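Local coordinates for hypothetical protein TTHA0849 (PDB 2D4R) that is of unknown function but probably binds a lipid or similar hydrophobic ligand, as a putative member of the START domain superfamily, at residues V17-L20 and A21-L24; E67-D70 and E71-R74; M127-N130 and V131-L134. All coordinates share one frame; numbering follows the deposited sequence.

Contacts 1 and 2 lie side by side, their centres about 11 Å apart, where helix 14-22 meets the hairpin joining strands 58-69 and 74-82. Tyr18 makes the join: its OH is 3.0 Å from Asp70 OD2, a probable hydrogen bond, while its ring packs on Leu73. Lys22 lies against Trp68 nearby. Contact 3 is about two turns of the long helix 120-144 and stands on the other side of the chain's centre, about 17 Å from contact 1 and 22 Å from contact 2, centre to centre, touching neither. In relatives of the same fold, ligands enter the space between the long helix and the curved sheet, and the same is probable here.

Contact 1 (V17-L20 and A21-L24); sequences VYRL and AKDL
Ala21 and Lys22 close the last turn of helix 14-22 over Val17, Tyr18 and Arg19. The inner part is compact. Ala21 N donates to Val17 O at 3.1 Å, and Ala21 CB stands 3.5 Å from the same Val17 O. Beyond this bond the winding slackens into a mixture of weak bonds: Lys22 N shares itself between Tyr18 O and Arg19 O, and Asp23 N reaches Arg19 O across 3.3 Å. Asp23 then leaves the helix through an inverse gamma turn. A water bridges the break, donating to both Leu20 O and Asp23 O.

The outer side is looser and carries charge. Lys22 has CG anti to its backbone N (chi1 -179°) and runs fully extended, whereas the Arg19 chain bends twice and brings the edge of its guanidinium, at NH2, up to the end of the lysine. Arg19 NH2 comes to 3.4 Å from Lys22 NZ, a pairing of two donors that makes no bond, and Lys22 CD meets the guanidinium edge 3.8 Å from Arg19 NH2. A long, weak ion pair of Lys22 with Asp70 may temper the gathering of positive charge.

Asp23 joins the neighbouring elements, its OD1 capping helix 24-27 at Gly26 N while its OD2 forms a salt bridge with Arg141 of helix 120-144. Val17 and Ala21 pack on Leu138 of that long helix, and Leu20 reaches Val142. Tyr18 sets its ring edge-to-face with Phe93 of strand 86-95, and Lys22 lies on Trp68 of strand 58-69.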
ATOM      1  N   VAL A  17      -1.079  -1.304  14.763  1.00 34.70           N
ATOM      2  CA  VAL A  17      -0.498  -1.324  13.426  1.00 33.54           C
ATOM      3  C   VAL A  17      -1.578  -1.005  12.386  1.00 34.98           C
ATOM      4  O   VAL A  17      -1.351  -0.242  11.449  1.00 30.32           O
ATOM      5  CB  VAL A  17       0.143  -2.707  13.116  1.00 34.36           C
ATOM      6  CG1 VAL A  17       0.798  -2.701  11.725  1.00 27.81           C
ATOM      7  CG2 VAL A  17       1.182  -3.048  14.193  1.00 33.16           C
ATOM      8  N   TYR A  18      -2.764  -1.571  12.580  1.00 31.49           N
ATOM      9  CA  TYR A  18      -3.871  -1.323  11.683  1.00 28.03           C
ATOM     10  C   TYR A  18      -4.220   0.163  11.668  1.00 31.91           C
ATOM     11  O   TYR A  18      -4.394   0.744  10.600  1.00 33.10           O
ATOM     12  CB  TYR A  18      -5.081  -2.154  12.114  1.00 26.48           C
ATOM     13  CG  TYR A  18      -6.380  -1.783  11.432  1.00 24.04           C
ATOM     14  CD1 TYR A  18      -7.291  -0.930  12.047  1.00 22.54           C
ATOM     15  CD2 TYR A  18      -6.711  -2.304  10.184  1.00 16.33           C
ATOM     16  CE1 TYR A  18      -8.502  -0.610  11.438  1.00 18.98           C
ATOM     17  CE2 TYR A  18      -7.915  -1.989   9.568  1.00 19.07           C
ATOM     18  CZ  TYR A  18      -8.804  -1.145  10.199  1.00 24.61           C
ATOM     19  OH  TYR A  18      -9.999  -0.836   9.595  1.00 36.79           O
ATOM     20  N   ARG A  19      -4.319   0.781  12.844  1.00 32.29           N
ATOM     21  CA  ARG A  19      -4.761   2.185  12.925  1.00 35.19           C
ATOM     22  C   ARG A  19      -3.747   3.149  12.325  1.00 31.23           C
ATOM     23  O   ARG A  19      -4.114   4.145  11.718  1.00 27.30           O
ATOM     24  CB  ARG A  19      -5.041   2.602  14.374  1.00 42.13           C
ATOM     25  CG  ARG A  19      -6.520   2.595  14.781  1.00 60.30           C
ATOM     26  CD  ARG A  19      -7.364   3.576  13.946  1.00 76.78           C
ATOM     27  NE  ARG A  19      -7.851   4.728  14.716  1.00 80.19           N
ATOM     28  CZ  ARG A  19      -8.745   5.616  14.272  1.00 72.14           C
ATOM     29  NH1 ARG A  19      -9.119   6.625  15.049  1.00 67.75           N
ATOM     30  NH2 ARG A  19      -9.269   5.497  13.057  1.00 64.97           N
ATOM     31  N   LEU A  20      -2.469   2.846  12.505  1.00 29.41           N
ATOM     32  CA  LEU A  20      -1.405   3.659  11.942  1.00 31.81           C
ATOM     33  C   LEU A  20      -1.304   3.536  10.426  1.00 31.42           C
ATOM     34  O   LEU A  20      -0.866   4.470   9.751  1.00 35.32           O
ATOM     35  CB  LEU A  20      -0.072   3.274  12.570  1.00 27.72           C
ATOM     36  CG  LEU A  20       0.079   3.717  14.018  1.00 29.54           C
ATOM     37  CD1 LEU A  20       1.295   3.044  14.634  1.00 34.50           C
ATOM     38  CD2 LEU A  20       0.195   5.241  14.054  1.00 34.78           C
ATOM     39  N   ALA A  21      -1.707   2.392   9.883  1.00 25.66           N
ATOM     40  CA  ALA A  21      -1.721   2.224   8.430  1.00 24.46           C
ATOM     41  C   ALA A  21      -2.927   2.933   7.813  1.00 22.71           C
ATOM     42  O   ALA A  21      -2.912   3.315   6.643  1.00 21.82           O
ATOM     43  CB  ALA A  21      -1.748   0.761   8.082  1.00 26.37           C
ATOM     44  N   LYS A  22      -3.968   3.119   8.615  1.00 26.07           N
ATOM     45  CA  LYS A  22      -5.206   3.715   8.139  1.00 27.55           C
ATOM     46  C   LYS A  22      -5.064   5.221   7.999  1.00 29.50           C
ATOM     47  O   LYS A  22      -5.710   5.841   7.158  1.00 32.53           O
ATOM     48  CB  LYS A  22      -6.345   3.388   9.100  1.00 29.98           C
ATOM     49  CG  LYS A  22      -7.683   3.951   8.680  1.00 35.42           C
ATOM     50  CD  LYS A  22      -8.707   3.744   9.767  1.00 37.22           C
ATOM     51  CE  LYS A  22      -9.962   4.537   9.491  1.00 44.94           C
ATOM     52  NZ  LYS A  22     -11.016   4.185  10.474  1.00 49.40           N
ATOM     53  N   ASP A  23      -4.212   5.806   8.831  1.00 35.47           N
ATOM     54  CA  ASP A  23      -3.884   7.222   8.729  1.00 30.45           C
ATOM     55  C   ASP A  23      -2.822   7.375   7.659  1.00 32.10           C
ATOM     56  O   ASP A  23      -1.629   7.533   7.969  1.00 21.66           O
ATOM     57  CB  ASP A  23      -3.350   7.742  10.065  1.00 30.96           C
ATOM     58  CG  ASP A  23      -2.785   9.157   9.960  1.00 20.99           C
ATOM     59  OD1 ASP A  23      -3.169   9.896   9.032  1.00 30.81           O
ATOM     60  OD2 ASP A  23      -1.957   9.524  10.814  1.00 32.86           O
ATOM     61  N   LEU A  24      -3.268   7.319   6.404  1.00 27.26           N
ATOM     62  CA  LEU A  24      -2.364   7.289   5.263  1.00 29.49           C
ATOM     63  C   LEU A  24      -1.468   8.520   5.242  1.00 31.04           C
ATOM     64  O   LEU A  24      -0.287   8.437   4.912  1.00 31.31           O
ATOM     65  CB  LEU A  24      -3.156   7.221   3.959  1.00 30.61           C
ATOM     66  CG  LEU A  24      -4.092   6.030   3.784  1.00 29.82           C
ATOM     67  CD1 LEU A  24      -4.913   6.182   2.507  1.00 24.56           C
ATOM     68  CD2 LEU A  24      -3.275   4.785   3.739  1.00 14.99           C
TER
HETATM   69  O   HOH W   1      -0.061   6.838   9.805  1.00 15.96           O

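Contact 2 (E67-D70 and E71-R74); sequences EWDD and ENLR
Asp69 lays its carboxylate over the side chain of Asn72, OD2 of Asp69 lying 3.9 Å from CB of Asn72. The carboxylate and amide planes are only 26° apart. With CG of Asp69 anti to the backbone N (chi1 -173°), the carboxylate is carried forward over the turn, where it meets the backbone as well as the side chain. Asn72 N donates to Asp69 OD1 at 3.2 Å, in a nearly straight bond (167° at the hydrogen) that arrives from well above the carboxylate plane. CB of Glu71 adds a contact at 3.6 Å with the same Asp69 OD1, so one oxygen is flanked by two successive residues of the turn.

Arg74 comes in from beyond Asn72. Its chain runs extended from CG to NE and brings the guanidinium under Asn72 CB, which sits above the centre of one face. Asp69 OD2 and Arg74 NH1 remain 4.2 Å apart with the oxygen well out of the guanidinium plane, so opposite charges are close but no N-H points at the carboxylate.

The backbone closes the loop. Asp69 and Arg74 form an antiparallel hydrogen-bonded pair: Asp69 N donates to Arg74 O at 2.7 Å, and the return bond from Arg74 N to Asp69 O is longer, at 3.3 Å. Leu73, in a left-handed helical conformation, also faces Asp69 and completes a G1 beta bulge.

This tight turn links strands 58-69 and 74-82, neighbours in the antiparallel sheet. Leu73 bonds through its backbone to Phe93 in the adjoining strand 86-95, while its side chain packs against Pro14 at the start of helix 14-22 and Tyr18 one turn further on.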
ATOM      1  N   GLU A  67     -11.466   0.521   1.435  1.00 35.91           N
ATOM      2  CA  GLU A  67     -12.545   0.200   2.350  1.00 36.72           C
ATOM      3  C   GLU A  67     -11.888  -0.394   3.581  1.00 41.31           C
ATOM      4  O   GLU A  67     -11.130  -1.377   3.483  1.00 40.10           O
ATOM      5  CB  GLU A  67     -13.491  -0.818   1.710  1.00 34.87           C
ATOM      6  CG  GLU A  67     -14.818  -0.996   2.423  1.00 54.95           C
ATOM      7  CD  GLU A  67     -15.605  -2.192   1.900  1.00 62.79           C
ATOM      8  OE1 GLU A  67     -14.992  -3.260   1.648  1.00 57.63           O
ATOM      9  OE2 GLU A  67     -16.838  -2.064   1.740  1.00 57.62           O
ATOM     10  N   TRP A  68     -12.173   0.216   4.731  1.00 36.76           N
ATOM     11  CA  TRP A  68     -11.537  -0.141   5.989  1.00 29.92           C
ATOM     12  C   TRP A  68     -12.477  -0.993   6.833  1.00 36.20           C
ATOM     13  O   TRP A  68     -13.624  -0.612   7.083  1.00 40.27           O
ATOM     14  CB  TRP A  68     -11.139   1.133   6.750  1.00 26.79           C
ATOM     15  CG  TRP A  68     -10.054   1.932   6.056  1.00 24.91           C
ATOM     16  CD1 TRP A  68     -10.219   3.056   5.302  1.00 26.35           C
ATOM     17  CD2 TRP A  68      -8.651   1.635   6.027  1.00 29.99           C
ATOM     18  NE1 TRP A  68      -9.013   3.479   4.801  1.00 34.06           N
ATOM     19  CE2 TRP A  68      -8.031   2.628   5.230  1.00 29.90           C
ATOM     20  CE3 TRP A  68      -7.853   0.625   6.596  1.00 26.70           C
ATOM     21  CZ2 TRP A  68      -6.650   2.644   4.985  1.00 26.07           C
ATOM     22  CZ3 TRP A  68      -6.477   0.641   6.350  1.00 27.60           C
ATOM     23  CH2 TRP A  68      -5.892   1.649   5.549  1.00 23.19           C
ATOM     24  N   ASP A  69     -11.985  -2.150   7.261  1.00 27.17           N
ATOM     25  CA  ASP A  69     -12.742  -3.020   8.129  1.00 34.15           C
ATOM     26  C   ASP A  69     -12.187  -2.968   9.561  1.00 38.05           C
ATOM     27  O   ASP A  69     -11.317  -3.758   9.940  1.00 36.63           O
ATOM     28  CB  ASP A  69     -12.693  -4.441   7.582  1.00 32.07           C
ATOM     29  CG  ASP A  69     -13.593  -5.375   8.333  1.00 36.52           C
ATOM     30  OD1 ASP A  69     -13.953  -5.054   9.484  1.00 47.32           O
ATOM     31  OD2 ASP A  69     -13.940  -6.433   7.778  1.00 45.73           O
ATOM     32  N   ASP A  70     -12.707  -2.031  10.348  1.00 41.57           N
ATOM     33  CA  ASP A  70     -12.220  -1.780  11.700  1.00 37.48           C
ATOM     34  C   ASP A  70     -12.392  -3.002  12.590  1.00 38.87           C
ATOM     35  O   ASP A  70     -11.529  -3.311  13.400  1.00 44.51           O
ATOM     36  CB  ASP A  70     -12.969  -0.592  12.322  1.00 41.06           C
ATOM     37  CG  ASP A  70     -12.712   0.724  11.594  1.00 50.61           C
ATOM     38  OD1 ASP A  70     -13.698   1.425  11.265  1.00 53.81           O
ATOM     39  OD2 ASP A  70     -11.532   1.060  11.354  1.00 45.94           O
ATOM     40  N   GLU A  71     -13.512  -3.695  12.439  1.00 43.14           N
ATOM     41  CA  GLU A  71     -13.794  -4.885  13.241  1.00 46.06           C
ATOM     42  C   GLU A  71     -12.704  -5.944  13.130  1.00 44.33           C
ATOM     43  O   GLU A  71     -12.173  -6.411  14.136  1.00 40.58           O
ATOM     44  CB  GLU A  71     -15.126  -5.494  12.809  1.00 51.98           C
ATOM     45  CG  GLU A  71     -16.299  -5.003  13.599  1.00 61.80           C
ATOM     46  CD  GLU A  71     -16.707  -6.007  14.639  1.00 71.75           C
ATOM     47  OE1 GLU A  71     -17.295  -7.039  14.252  1.00 80.67           O
ATOM     48  OE2 GLU A  71     -16.433  -5.772  15.835  1.00 71.44           O
ATOM     49  N   ASN A  72     -12.371  -6.315  11.899  1.00 45.43           N
ATOM     50  CA  ASN A  72     -11.467  -7.432  11.663  1.00 44.16           C
ATOM     51  C   ASN A  72     -10.054  -7.012  11.265  1.00 43.90           C
ATOM     52  O   ASN A  72      -9.253  -7.849  10.849  1.00 44.96           O
ATOM     53  CB  ASN A  72     -12.056  -8.350  10.590  1.00 48.75           C
ATOM     54  CG  ASN A  72     -13.407  -8.929  10.993  1.00 54.74           C
ATOM     55  OD1 ASN A  72     -13.988  -8.538  12.005  1.00 64.53           O
ATOM     56  ND2 ASN A  72     -13.908  -9.867  10.200  1.00 49.60           N
ATOM     57  N   LEU A  73      -9.750  -5.723  11.383  1.00 43.10           N
ATOM     58  CA  LEU A  73      -8.402  -5.215  11.100  1.00 40.80           C
ATOM     59  C   LEU A  73      -7.900  -5.591   9.706  1.00 43.08           C
ATOM     60  O   LEU A  73      -6.778  -6.099   9.557  1.00 43.42           O
ATOM     61  CB  LEU A  73      -7.413  -5.737  12.139  1.00 31.20           C
ATOM     62  CG  LEU A  73      -7.672  -5.373  13.599  1.00 34.72           C
ATOM     63  CD1 LEU A  73      -6.598  -6.011  14.480  1.00 39.51           C
ATOM     64  CD2 LEU A  73      -7.675  -3.871  13.760  1.00 30.68           C
ATOM     65  N   ARG A  74      -8.742  -5.358   8.700  1.00 46.92           N
ATOM     66  CA  ARG A  74      -8.393  -5.587   7.297  1.00 44.55           C
ATOM     67  C   ARG A  74      -8.848  -4.382   6.476  1.00 45.33           C
ATOM     68  O   ARG A  74      -9.703  -3.606   6.905  1.00 45.63           O
ATOM     69  CB  ARG A  74      -9.100  -6.814   6.705  1.00 45.75           C
ATOM     70  CG  ARG A  74      -9.270  -8.051   7.549  1.00 52.79           C
ATOM     71  CD  ARG A  74      -9.733  -9.178   6.615  1.00 60.91           C
ATOM     72  NE  ARG A  74     -10.282 -10.331   7.322  1.00 66.96           N
ATOM     73  CZ  ARG A  74     -11.543 -10.744   7.231  1.00 66.82           C
ATOM     74  NH1 ARG A  74     -12.411 -10.102   6.455  1.00 67.54           N
ATOM     75  NH2 ARG A  74     -11.938 -11.805   7.919  1.00 67.74           N
TER

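Contact 3 (M127-N130 and V131-L134); sequences MQEN and VESL
A chi1 of 76° puts Ser133 OG between its backbone N and carbonyl carbon, turning the hydroxyl back along the helix onto Asn130 O. Val131, with chi1 near -62°, sets CG2 in the equivalent position, 3.3 Å from Gln128 O. Ser133 OG donates to Asn130 O at 2.7 Å. The same oxygen takes the amide of Leu134, whose N is 2.9 Å away, and both donors approach from one face of its plane. An alanine at Ser133 would lose the hydroxyl donor and would probably leave Asn130 O held by the amide of Leu134 without this second grip.

The regular helix ladder continues alongside, with Ser133 N bonded to Glu129 O and Glu132 N to Gln128 O. On the outer flank the extended Glu132 chain crosses Gln128 and Glu129. Its OE2 lies 3.3 Å from Glu129 OE1, with the carboxylate planes steeply inclined; these like charges probably disfavour each other, although Lys125 offers Glu129 a long, weak ion pair.

The inner flank is greasy: selenomethionine Met127 packs on Tyr108, Val131 on Ala6 and Leu106, and Leu134 on Leu104. A long C-terminal helix laid against a curved antiparallel sheet in this way is characteristic of the helix-grip fold of START and Bet v 1-like proteins.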
HETATM    1  N   MSE A 127       7.151  -3.872  -8.686  1.00 39.52           N
HETATM    2  CA  MSE A 127       5.928  -3.879  -7.886  1.00 36.47           C
HETATM    3  C   MSE A 127       6.141  -4.673  -6.608  1.00 35.88           C
HETATM    4  O   MSE A 127       5.413  -4.505  -5.630  1.00 39.85           O
HETATM    5  CB  MSE A 127       4.751  -4.479  -8.670  1.00 32.89           C
HETATM    6  CG  MSE A 127       4.245  -3.622  -9.831  1.00 44.81           C
HETATM    7 SE   MSE A 127       3.512  -1.873  -9.325  1.00 55.48          SE
HETATM    8  CE  MSE A 127       4.925  -0.765  -9.949  1.00 23.63           C
ATOM      9  N   GLN A 128       7.137  -5.545  -6.610  1.00 33.65           N
ATOM     10  CA  GLN A 128       7.447  -6.298  -5.403  1.00 36.39           C
ATOM     11  C   GLN A 128       8.186  -5.398  -4.437  1.00 28.12           C
ATOM     12  O   GLN A 128       7.938  -5.427  -3.243  1.00 33.65           O
ATOM     13  CB  GLN A 128       8.310  -7.524  -5.722  1.00 40.82           C
ATOM     14  CG  GLN A 128       7.523  -8.794  -5.961  1.00 46.40           C
ATOM     15  CD  GLN A 128       6.881  -9.313  -4.700  1.00 48.51           C
ATOM     16  OE1 GLN A 128       5.878 -10.023  -4.745  1.00 56.85           O
ATOM     17  NE2 GLN A 128       7.451  -8.958  -3.561  1.00 47.28           N
ATOM     18  N   GLU A 129       9.100  -4.598  -4.963  1.00 26.73           N
ATOM     19  CA  GLU A 129       9.878  -3.717  -4.126  1.00 32.22           C
ATOM     20  C   GLU A 129       8.943  -2.681  -3.524  1.00 37.95           C
ATOM     21  O   GLU A 129       9.032  -2.365  -2.329  1.00 36.37           O
ATOM     22  CB  GLU A 129      10.975  -3.045  -4.944  1.00 39.70           C
ATOM     23  CG  GLU A 129      12.022  -4.010  -5.494  1.00 47.00           C
ATOM     24  CD  GLU A 129      12.692  -4.848  -4.412  1.00 54.70           C
ATOM     25  OE1 GLU A 129      12.256  -6.001  -4.193  1.00 54.60           O
ATOM     26  OE2 GLU A 129      13.657  -4.356  -3.785  1.00 55.38           O
ATOM     27  N   ASN A 130       8.022  -2.176  -4.343  1.00 36.25           N
ATOM     28  CA  ASN A 130       7.113  -1.143  -3.881  1.00 34.07           C
ATOM     29  C   ASN A 130       6.273  -1.572  -2.687  1.00 30.61           C
ATOM     30  O   ASN A 130       6.175  -0.825  -1.713  1.00 33.31           O
ATOM     31  CB  ASN A 130       6.216  -0.660  -5.022  1.00 42.06           C
ATOM     32  CG  ASN A 130       6.864   0.457  -5.840  1.00 57.81           C
ATOM     33  OD1 ASN A 130       7.900   0.252  -6.483  1.00 64.36           O
ATOM     34  ND2 ASN A 130       6.256   1.647  -5.813  1.00 59.12           N
ATOM     35  N   VAL A 131       5.684  -2.764  -2.734  1.00 31.48           N
ATOM     36  CA  VAL A 131       4.877  -3.221  -1.597  1.00 37.62           C
ATOM     37  C   VAL A 131       5.694  -3.665  -0.384  1.00 37.91           C
ATOM     38  O   VAL A 131       5.246  -3.515   0.750  1.00 36.87           O
ATOM     39  CB  VAL A 131       3.915  -4.375  -1.973  1.00 32.51           C
ATOM     40  CG1 VAL A 131       2.934  -3.906  -3.014  1.00 24.32           C
ATOM     41  CG2 VAL A 131       4.690  -5.573  -2.446  1.00 34.85           C
ATOM     42  N   GLU A 132       6.880  -4.215  -0.621  1.00 39.33           N
ATOM     43  CA  GLU A 132       7.812  -4.510   0.465  1.00 37.81           C
ATOM     44  C   GLU A 132       8.197  -3.222   1.194  1.00 39.22           C
ATOM     45  O   GLU A 132       8.292  -3.195   2.427  1.00 36.92           O
ATOM     46  CB  GLU A 132       9.067  -5.187  -0.088  1.00 38.85           C
ATOM     47  CG  GLU A 132       8.934  -6.683  -0.298  1.00 40.49           C
ATOM     48  CD  GLU A 132      10.126  -7.268  -1.035  1.00 45.66           C
ATOM     49  OE1 GLU A 132      10.032  -8.424  -1.494  1.00 40.63           O
ATOM     50  OE2 GLU A 132      11.156  -6.568  -1.161  1.00 50.07           O
ATOM     51  N   SER A 133       8.401  -2.153   0.425  1.00 36.11           N
ATOM     52  CA  SER A 133       8.784  -0.859   0.990  1.00 38.63           C
ATOM     53  C   SER A 133       7.616  -0.158   1.672  1.00 36.56           C
ATOM     54  O   SER A 133       7.804   0.558   2.652  1.00 29.95           O
ATOM     55  CB  SER A 133       9.337   0.062  -0.096  1.00 38.07           C
ATOM     56  OG  SER A 133       8.287   0.579  -0.892  1.00 50.00           O
ATOM     57  N   LEU A 134       6.411  -0.353   1.149  1.00 36.67           N
ATOM     58  CA  LEU A 134       5.243   0.215   1.806  1.00 38.58           C
ATOM     59  C   LEU A 134       5.149  -0.361   3.209  1.00 33.88           C
ATOM     60  O   LEU A 134       4.721   0.316   4.137  1.00 36.46           O
ATOM     61  CB  LEU A 134       3.956  -0.080   1.011  1.00 34.75           C
ATOM     62  CG  LEU A 134       3.668   0.800  -0.218  1.00 37.42           C
ATOM     63  CD1 LEU A 134       2.288   0.498  -0.768  1.00 36.17           C
ATOM     64  CD2 LEU A 134       3.748   2.273   0.158  1.00 33.92           C
TER